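Local atomic coordinates of BRAMP domain protein (Streptomyces davawensis, PDB entry 5MLD), a protein that catalyses the replacement of the C-8 methyl group of FMN by an amino group taken from glutamate, a step in the biosynthesis of the antibiotic roseoflavin. Residues A88-I91 / C96-A99. Sequence-based numbering, arbitrary orientation.
Sequences ATPI and CTSA. With 8DP (8-demethyl-8-aminoriboflavin-5'-phosphate), chain I.
The hydroxyl of T89 meets the backbone of T97 in a nearly straight hydrogen bond: the amide N of T97 donates to OG1 of T89 over 3.1 Å, at an N-H...O angle of 164°. The same OG1 gives its proton to the carbonyl O of P90, 2.6 Å away, meeting a lone pair of that oxygen within the carbonyl plane; one strand hydroxyl thus serves both a backbone amide and a backbone carbonyl. The torsion (chi1 -176°) swings OG1 toward the C=O side of T89, placed to join strand and turn. CA and CB of C96 lie alongside this oxygen, CB at 3.7 Å from OG1 of T89, and the CG2 methyl of T97 rests on the proline, 3.5 Å from CD of P90 and 3.4 Å from O of P90.

The other side chain branch of T97 serves the helix. Folded back over the main chain (chi1 64°), OG1 takes the N-cap role, accepting from the N of A100 and donating to the carbonyl O of T10. Beyond P90 lies the flavin product: CG of P90 approaches phosphate oxygen O3 of 8DP at 3.5 Å, while CG2 of I91 packs 3.6 Å from the nitrogen between the two pyrimidine carbonyls, named N5 in 8DP. T21, on helix 20-34, packs against the proline, and M95 of the second subunit packs on C96.

Strand 84-92 pairs in parallel with strands 4-9 and 125-132, so T89 ties T97, which caps helix 98-107, to an inner strand whose C-terminal end lines the flavin substrate site, as in the flavodoxin-like fold of FMN reductases.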
loop_
_atom_site.group_PDB
_atom_site.type_symbol
_atom_site.label_atom_id
_atom_site.label_comp_id
_atom_site.label_asym_id
_atom_site.label_seq_id
_atom_site.Cartn_x
_atom_site.Cartn_y
_atom_site.Cartn_z
ATOM N N ALA A 88 16.435 8.376 3.591
ATOM C CA ALA A 88 17.207 7.162 3.342
ATOM C C ALA A 88 16.780 6.175 4.418
ATOM O O ALA A 88 17.275 6.228 5.548
ATOM C CB ALA A 88 18.707 7.428 3.367
ATOM N N THR A 89 15.870 5.276 4.064
ATOM C CA THR A 89 15.243 4.500 5.111
ATOM C C THR A 89 15.436 3.006 4.892
ATOM O O THR A 89 15.295 2.507 3.768
ATOM C CB THR A 89 13.736 4.823 5.214
ATOM O OG1 THR A 89 13.176 4.096 6.314
ATOM C CG2 THR A 89 12.979 4.481 3.913
ATOM N N PRO A 90 15.767 2.267 5.945
ATOM C CA PRO A 90 15.528 0.825 5.914
ATOM C C PRO A 90 14.033 0.582 5.803
ATOM O O PRO A 90 13.211 1.462 6.082
ATOM C CB PRO A 90 16.073 0.334 7.264
ATOM C CG PRO A 90 16.784 1.481 7.879
ATOM C CD PRO A 90 16.237 2.732 7.261
ATOM N N ILE A 91 13.673 -0.642 5.429
ATOM C CA ILE A 91 12.271 -1.053 5.365
ATOM C C ILE A 91 11.938 -1.874 6.602
ATOM O O ILE A 91 12.641 -2.844 6.907
ATOM C CB ILE A 91 11.993 -1.861 4.092
ATOM C CG1 ILE A 91 12.267 -0.966 2.873
ATOM C CG2 ILE A 91 10.547 -2.441 4.135
ATOM C CD1 ILE A 91 12.334 -1.690 1.529
ATOM N N CYS A 96 8.453 2.498 5.749
ATOM C CA CYS A 96 9.659 3.125 6.255
ATOM C C CYS A 96 9.862 2.713 7.718
ATOM O O CYS A 96 8.999 2.073 8.332
ATOM C CB CYS A 96 9.565 4.643 6.135
ATOM S SG CYS A 96 8.133 5.323 7.012
ATOM N N THR A 97 11.007 3.075 8.292
ATOM C CA THR A 97 11.167 2.748 9.709
ATOM C C THR A 97 10.270 3.616 10.590
ATOM O O THR A 97 9.748 4.656 10.172
ATOM C CB THR A 97 12.606 2.919 10.186
ATOM O OG1 THR A 97 12.987 4.300 10.073
ATOM C CG2 THR A 97 13.557 2.026 9.416
ATOM N N SER A 98 10.099 3.181 11.849
ATOM C CA SER A 98 9.332 4.000 12.783
ATOM C C SER A 98 9.995 5.354 13.002
ATOM O O SER A 98 9.304 6.344 13.286
ATOM C CB SER A 98 9.144 3.280 14.125
ATOM O OG SER A 98 10.397 2.994 14.719
ATOM N N ALA A 99 11.329 5.422 12.869
ATOM C CA ALA A 99 12.030 6.702 13.008
ATOM C C ALA A 99 11.662 7.677 11.892
ATOM O O ALA A 99 11.422 8.864 12.153
ATOM C CB ALA A 99 13.543 6.478 13.032
HETATM C C4 8DP I . 15.608 -4.559 6.956
HETATM C C5 8DP I . 15.105 -6.000 7.100
HETATM C C8 8DP I . 13.438 -5.579 11.000
HETATM N N3 8DP I . 10.851 -5.665 7.744
HETATM C C2 8DP I . 18.005 -3.599 6.970
HETATM N N2 8DP I . 14.281 -5.537 12.168
HETATM N N1 8DP I . 13.603 -5.912 7.337
HETATM C C6 8DP I . 13.107 -5.749 8.590
HETATM O O6 8DP I . 17.301 -5.116 8.615
HETATM N N4 8DP I . 13.225 -6.091 5.024
HETATM C C12 8DP I . 11.714 -5.649 8.793
HETATM C C13 8DP I . 12.747 -5.936 6.283
HETATM C C14 8DP I . 11.367 -5.805 6.491
HETATM C C15 8DP I . 10.532 -5.838 5.366
HETATM C C16 8DP I . 12.401 -6.116 3.995
HETATM C C1 8DP I . 18.841 -2.773 7.953
HETATM C C3 8DP I . 16.814 -4.098 7.790
HETATM C C7 8DP I . 13.979 -5.742 9.709
HETATM C C9 8DP I . 12.028 -5.470 11.178
HETATM O O1 8DP I . 20.396 0.785 7.878
HETATM P P1 8DP I . 19.963 -0.535 8.552
HETATM O O2 8DP I . 21.239 -1.366 8.930
HETATM O O3 8DP I . 19.104 -0.285 9.784
HETATM O O4 8DP I . 19.133 -1.405 7.473
HETATM O O5 8DP I . 17.674 -2.800 5.890
HETATM O O7 8DP I . 15.077 -3.731 6.191
HETATM C C10 8DP I . 11.428 -5.301 12.558
HETATM C C11 8DP I . 11.195 -5.497 10.088
HETATM O O8 8DP I . 9.150 -5.703 5.495
HETATM N N5 8DP I . 11.070 -5.987 4.149
HETATM O O9 8DP I . 12.877 -6.263 2.668
#